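Local coordinates for protein Phenylalanine/tyrosine ammonia-lyase (Rhodosporidium toruloides, PDB 1Y2M) that catalyses the non-oxidative deamination of L-phenylalanine and L-tyrosine to trans-cinnamate and p-coumarate, the committing step of phenylpropanoid metabolism, at residues L335-F341 with S656-T662; S649-A654 with Y666-E671. All coordinates share one frame. Numbering follows the deposited sequence.

Contact 1 (L335-F341 with S656-T662)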
loop_
_atom_site.group_PDB
_atom_site.type_symbol
_atom_site.label_atom_id
_atom_site.label_comp_id
_atom_site.label_asym_id
_atom_site.label_seq_id
_atom_site.Cartn_x
_atom_site.Cartn_y
_atom_site.Cartn_z
ATOM N N LEU B 335 -28.908 18.471 -13.322
ATOM C CA LEU B 335 -28.907 19.283 -12.107
ATOM C C LEU B 335 -28.665 20.752 -12.391
ATOM O O LEU B 335 -29.205 21.578 -11.664
ATOM C CB LEU B 335 -27.866 18.784 -11.126
ATOM C CG LEU B 335 -28.085 17.373 -10.557
ATOM C CD1 LEU B 335 -26.914 17.023 -9.718
ATOM C CD2 LEU B 335 -29.395 17.292 -9.736
ATOM N N LEU B 336 -27.823 21.089 -13.383
ATOM C CA LEU B 336 -27.509 22.496 -13.676
ATOM C C LEU B 336 -28.536 23.232 -14.534
ATOM O O LEU B 336 -28.488 24.467 -14.631
ATOM C CB LEU B 336 -26.104 22.642 -14.315
ATOM C CG LEU B 336 -24.975 22.239 -13.343
ATOM C CD1 LEU B 336 -23.623 22.158 -14.054
ATOM C CD2 LEU B 336 -24.944 23.216 -12.169
ATOM N N GLU B 337 -29.458 22.514 -15.162
ATOM C CA GLU B 337 -30.489 23.171 -15.961
ATOM C C GLU B 337 -31.247 24.136 -15.109
ATOM O O GLU B 337 -31.654 23.802 -14.002
ATOM C CB GLU B 337 -31.457 22.175 -16.554
ATOM C CG GLU B 337 -30.778 21.363 -17.583
ATOM C CD GLU B 337 -31.579 21.161 -18.832
ATOM O OE1 GLU B 337 -32.682 21.759 -18.979
ATOM O OE2 GLU B 337 -31.055 20.399 -19.670
ATOM N N GLY B 338 -31.406 25.335 -15.629
ATOM C CA GLY B 338 -32.183 26.331 -14.913
ATOM C C GLY B 338 -31.411 27.124 -13.877
ATOM O O GLY B 338 -31.968 28.075 -13.291
ATOM N N SER B 339 -30.157 26.750 -13.614
ATOM C CA SER B 339 -29.301 27.538 -12.726
ATOM C C SER B 339 -29.075 28.941 -13.288
ATOM O O SER B 339 -28.840 29.107 -14.467
ATOM C CB SER B 339 -27.935 26.876 -12.512
ATOM O OG SER B 339 -27.167 27.620 -11.557
ATOM N N ARG B 340 -29.167 29.954 -12.433
ATOM C CA ARG B 340 -28.760 31.297 -12.802
ATOM C C ARG B 340 -27.415 31.630 -12.191
ATOM O O ARG B 340 -26.940 32.743 -12.343
ATOM C CB ARG B 340 -29.826 32.316 -12.371
ATOM C CG ARG B 340 -31.153 32.142 -13.109
ATOM C CD ARG B 340 -32.251 33.073 -12.598
ATOM N NE ARG B 340 -31.864 34.480 -12.686
ATOM C CZ ARG B 340 -32.269 35.451 -11.862
ATOM N NH1 ARG B 340 -33.110 35.215 -10.840
ATOM N NH2 ARG B 340 -31.818 36.682 -12.068
ATOM N N PHE B 341 -26.761 30.660 -11.565
ATOM C CA PHE B 341 -25.379 30.818 -11.084
ATOM C C PHE B 341 -24.374 30.265 -12.141
ATOM O O PHE B 341 -23.427 30.930 -12.555
ATOM C CB PHE B 341 -25.134 30.034 -9.807
ATOM C CG PHE B 341 -25.700 30.630 -8.526
ATOM C CD1 PHE B 341 -25.352 31.908 -8.085
ATOM C CD2 PHE B 341 -26.510 29.856 -7.710
ATOM C CE1 PHE B 341 -25.806 32.401 -6.880
ATOM C CE2 PHE B 341 -26.991 30.372 -6.492
ATOM C CZ PHE B 341 -26.614 31.624 -6.078
ATOM N N SER B 656 -33.462 32.448 -5.528
ATOM C CA SER B 656 -33.668 33.185 -6.804
ATOM C C SER B 656 -32.767 32.711 -7.959
ATOM O O SER B 656 -33.046 33.012 -9.138
ATOM C CB SER B 656 -33.421 34.681 -6.608
ATOM O OG SER B 656 -34.403 35.252 -5.769
ATOM N N TYR B 657 -31.684 32.004 -7.640
ATOM C CA TYR B 657 -30.675 31.707 -8.615
ATOM C C TYR B 657 -30.368 30.241 -8.756
ATOM O O TYR B 657 -29.857 29.832 -9.787
ATOM C CB TYR B 657 -29.387 32.442 -8.248
ATOM C CG TYR B 657 -29.561 33.937 -8.102
ATOM C CD1 TYR B 657 -29.793 34.748 -9.208
ATOM C CD2 TYR B 657 -29.491 34.534 -6.857
ATOM C CE1 TYR B 657 -29.958 36.127 -9.064
ATOM C CE2 TYR B 657 -29.689 35.895 -6.695
ATOM C CZ TYR B 657 -29.915 36.681 -7.790
ATOM O OH TYR B 657 -30.085 38.037 -7.607
ATOM N N LEU B 658 -30.623 29.451 -7.706
ATOM C CA LEU B 658 -30.293 28.030 -7.769
ATOM C C LEU B 658 -31.109 27.364 -8.858
ATOM O O LEU B 658 -32.255 27.753 -9.112
ATOM C CB LEU B 658 -30.623 27.340 -6.456
ATOM C CG LEU B 658 -29.630 27.600 -5.348
ATOM C CD1 LEU B 658 -30.251 27.291 -4.031
ATOM C CD2 LEU B 658 -28.450 26.797 -5.532
ATOM N N SER B 659 -30.543 26.301 -9.431
ATOM C CA SER B 659 -31.323 25.350 -10.228
ATOM C C SER B 659 -32.475 24.875 -9.437
ATOM O O SER B 659 -32.314 24.677 -8.255
ATOM C CB SER B 659 -30.533 24.075 -10.548
ATOM O OG SER B 659 -29.820 24.325 -11.714
ATOM N N PRO B 660 -33.613 24.578 -10.094
ATOM C CA PRO B 660 -34.686 23.973 -9.320
ATOM C C PRO B 660 -34.332 22.653 -8.645
ATOM O O PRO B 660 -34.928 22.318 -7.625
ATOM C CB PRO B 660 -35.796 23.754 -10.355
ATOM C CG PRO B 660 -35.151 23.834 -11.658
ATOM C CD PRO B 660 -34.018 24.810 -11.486
ATOM N N ARG B 661 -33.407 21.901 -9.244
ATOM C CA ARG B 661 -33.019 20.594 -8.730
ATOM C C ARG B 661 -32.023 20.748 -7.616
ATOM O O ARG B 661 -32.025 19.978 -6.664
ATOM C CB ARG B 661 -32.497 19.665 -9.845
ATOM C CG ARG B 661 -33.595 19.210 -10.786
ATOM C CD ARG B 661 -33.098 18.328 -11.894
ATOM N NE ARG B 661 -34.185 17.950 -12.798
ATOM C CZ ARG B 661 -35.004 16.907 -12.633
ATOM N NH1 ARG B 661 -34.870 16.069 -11.612
ATOM N NH2 ARG B 661 -35.953 16.675 -13.530
ATOM N N THR B 662 -31.117 21.708 -7.719
ATOM C CA THR B 662 -30.142 21.844 -6.622
ATOM C C THR B 662 -30.778 22.549 -5.415
ATOM O O THR B 662 -30.325 22.372 -4.283
ATOM C CB THR B 662 -28.848 22.567 -7.008
ATOM O OG1 THR B 662 -29.130 23.857 -7.524
ATOM C CG2 THR B 662 -28.037 21.788 -8.061
#

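Contact 2 (S649-A654 with Y666-E671)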
loop_
_atom_site.group_PDB
_atom_site.type_symbol
_atom_site.label_atom_id
_atom_site.label_comp_id
_atom_site.label_asym_id
_atom_site.label_seq_id
_atom_site.Cartn_x
_atom_site.Cartn_y
_atom_site.Cartn_z
ATOM N N SER B 649 -34.229 31.853 6.577
ATOM C CA SER B 649 -33.569 31.163 5.477
ATOM C C SER B 649 -34.530 30.787 4.339
ATOM O O SER B 649 -34.105 30.595 3.199
ATOM C CB SER B 649 -32.829 29.902 5.950
ATOM O OG SER B 649 -33.723 29.082 6.697
ATOM N N THR B 650 -35.817 30.651 4.656
ATOM C CA THR B 650 -36.828 30.404 3.640
ATOM C C THR B 650 -36.973 31.584 2.686
ATOM O O THR B 650 -37.681 31.456 1.675
ATOM C CB THR B 650 -38.210 30.089 4.285
ATOM O OG1 THR B 650 -38.411 30.960 5.392
ATOM C CG2 THR B 650 -38.235 28.666 4.783
ATOM N N SER B 651 -36.382 32.749 3.025
ATOM C CA SER B 651 -36.389 33.924 2.127
ATOM C C SER B 651 -35.027 34.162 1.472
ATOM O O SER B 651 -34.794 35.256 0.890
ATOM C CB SER B 651 -36.793 35.189 2.875
ATOM O OG SER B 651 -38.148 35.108 3.298
ATOM N N SER B 652 -34.134 33.195 1.580
ATOM C CA SER B 652 -32.769 33.397 1.082
ATOM C C SER B 652 -32.756 33.783 -0.396
ATOM O O SER B 652 -33.410 33.126 -1.199
ATOM C CB SER B 652 -31.928 32.142 1.190
ATOM O OG SER B 652 -30.671 32.358 0.545
ATOM N N PRO B 653 -31.943 34.790 -0.779
ATOM C CA PRO B 653 -31.846 35.155 -2.178
ATOM C C PRO B 653 -31.275 34.032 -3.048
ATOM O O PRO B 653 -31.508 34.038 -4.245
ATOM C CB PRO B 653 -30.952 36.403 -2.180
ATOM C CG PRO B 653 -30.172 36.306 -0.959
ATOM C CD PRO B 653 -31.095 35.647 0.054
ATOM N N ALA B 654 -30.598 33.059 -2.459
ATOM C CA ALA B 654 -30.105 31.899 -3.204
ATOM C C ALA B 654 -31.256 31.206 -3.941
ATOM O O ALA B 654 -31.052 30.637 -5.015
ATOM C CB ALA B 654 -29.444 30.924 -2.271
ATOM N N TYR B 666 -30.454 22.149 -1.168
ATOM C CA TYR B 666 -30.289 23.362 -0.367
ATOM C C TYR B 666 -31.367 23.458 0.732
ATOM O O TYR B 666 -31.074 23.624 1.908
ATOM C CB TYR B 666 -30.379 24.590 -1.271
ATOM C CG TYR B 666 -30.261 25.937 -0.588
ATOM C CD1 TYR B 666 -29.038 26.590 -0.509
ATOM C CD2 TYR B 666 -31.368 26.576 -0.062
ATOM C CE1 TYR B 666 -28.900 27.837 0.113
ATOM C CE2 TYR B 666 -31.249 27.823 0.572
ATOM C CZ TYR B 666 -30.027 28.448 0.640
ATOM O OH TYR B 666 -29.875 29.678 1.236
ATOM N N ALA B 667 -32.626 23.342 0.314
ATOM C CA ALA B 667 -33.764 23.368 1.239
ATOM C C ALA B 667 -33.676 22.246 2.253
ATOM O O ALA B 667 -33.957 22.444 3.415
ATOM C CB ALA B 667 -35.093 23.303 0.476
ATOM N N PHE B 668 -33.250 21.062 1.820
ATOM C CA PHE B 668 -33.147 19.947 2.768
ATOM C C PHE B 668 -32.224 20.270 3.914
ATOM O O PHE B 668 -32.539 20.045 5.077
ATOM C CB PHE B 668 -32.636 18.702 2.049
ATOM C CG PHE B 668 -32.413 17.526 2.951
ATOM C CD1 PHE B 668 -33.498 16.901 3.585
ATOM C CD2 PHE B 668 -31.115 17.032 3.168
ATOM C CE1 PHE B 668 -33.300 15.796 4.434
ATOM C CE2 PHE B 668 -30.922 15.945 3.995
ATOM C CZ PHE B 668 -32.015 15.312 4.621
ATOM N N VAL B 669 -31.053 20.819 3.594
ATOM C CA VAL B 669 -30.057 21.068 4.631
ATOM C C VAL B 669 -30.440 22.307 5.463
ATOM O O VAL B 669 -30.399 22.290 6.710
ATOM C CB VAL B 669 -28.662 21.220 4.032
ATOM C CG1 VAL B 669 -27.698 21.586 5.122
ATOM C CG2 VAL B 669 -28.233 19.931 3.425
ATOM N N ARG B 670 -30.821 23.387 4.804
ATOM C CA ARG B 670 -31.083 24.632 5.464
ATOM C C ARG B 670 -32.361 24.565 6.317
ATOM O O ARG B 670 -32.423 25.146 7.411
ATOM C CB ARG B 670 -31.174 25.752 4.401
ATOM C CG ARG B 670 -29.831 26.241 3.859
ATOM C CD ARG B 670 -29.270 27.346 4.753
ATOM N NE ARG B 670 -28.016 27.893 4.215
ATOM C CZ ARG B 670 -26.822 27.409 4.457
ATOM N NH1 ARG B 670 -26.657 26.334 5.207
ATOM N NH2 ARG B 670 -25.762 28.019 3.958
ATOM N N GLU B 671 -33.392 23.893 5.807
ATOM C CA GLU B 671 -34.683 23.831 6.473
ATOM C C GLU B 671 -34.867 22.546 7.230
ATOM O O GLU B 671 -35.053 22.580 8.449
ATOM C CB GLU B 671 -35.813 23.999 5.487
ATOM C CG GLU B 671 -35.755 25.270 4.698
ATOM C CD GLU B 671 -35.409 26.515 5.493
ATOM O OE1 GLU B 671 -35.902 26.699 6.623
ATOM O OE2 GLU B 671 -34.662 27.361 4.948
HETATM O O HOH W 1 -34.429 27.644 2.287
#

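Contact 1 (L335-F341 with S656-T662)
Ser659 sits at the C-terminal end of helix 323-336: with chi1 at -87° its OG is 2.8 Å from Leu335 O and 3.0 Å from Glu337 O, so its one proton lies within reach of two carbonyls and either may take it. The chain then makes a type II turn from Leu336 to Ser339; Gly338 takes its positive phi, and a side chain there would run into Pro660 CD. Beyond the turn, Arg340 N donates to Tyr657 O (2.7 Å), while the Arg340 side chain reaches out so that NH1 makes a weak bond to Ser656 O and Tyr657 CE1 lies over one face of the guanidinium. Phe341, an m rotamer, swings its ring back under Tyr657, whose CB stands 3.6 Å from the ring centroid in a CH-pi contact. Ser339 OG accepts from Phe341 N, an ST turn, and also bonds Glu302. That glutamate, on helix 273-303, holds Ser659 N and Thr662 OG1 too, and Phe341 and Leu658 pack against helix 506-560.

Contact 2 (S649-A654 with Y666-E671)
The shortest bond here runs from Ser649 OG to Glu671 OE2, 2.6 Å, and the serine is the donor. Glu671 OE2 also accepts a hydrogen bond from a water 2.7 Å from it, and the water oxygen, 3.1 Å from Ser649 O, donates there as well, so hydroxyl and water together tie the 3-10 turn at Ser649 and Thr650 to helix 662-672. Five residues earlier on the helix, Tyr666 OH is hydrogen-bonded to Ser652 OG at 2.9 Å; both hydroxyls also lie within hydrogen-bonding reach of Asp536 on helix 506-560, so the Ser652 proton has two possible acceptors. Ser652 OG accepts from Ala654 N at 3.1 Å, which makes an ST turn of Ser652 to Ala654. The segment is thus part of an interhelical connection folded back on the helix that follows it: Tyr666 and Arg670, four residues apart, point their CA-to-CB bonds at the loop, and Glu671 starts sideways and brings its carboxylate round to it. The Arg670 guanidinium leads off to a salt bridge with Asp536 and a hydrogen bond to Val675 O. Thr650 CG2 makes a van der Waals touch with Glu671 OE1 at 3.6 Å. Apolar contact is slight: Ala654 CB rests 3.9 Å from Tyr666 CZ.

In the fold
Along the chain the segments alternate: 335-341 comes first, far upstream, then 649-654, 656-662 and 666-671 follow in close succession. The connection between helices 619-646 and 662-672 therefore supplies a segment to each contact, and helix 662-672 follows on from one and carries half of the other. Their centres are 13 Å apart, and Leu658 CD1 meets Tyr666 CG at 3.7 Å, so the two are continuous. Helix 506-560 is common ground, packing against both. Contact 1 joins the connection to the end of helix 323-336, whereas contact 2 joins it to its own following helix. Contact 1 is thus the one that reaches across to a distant part of the chain, and contact 2 is local.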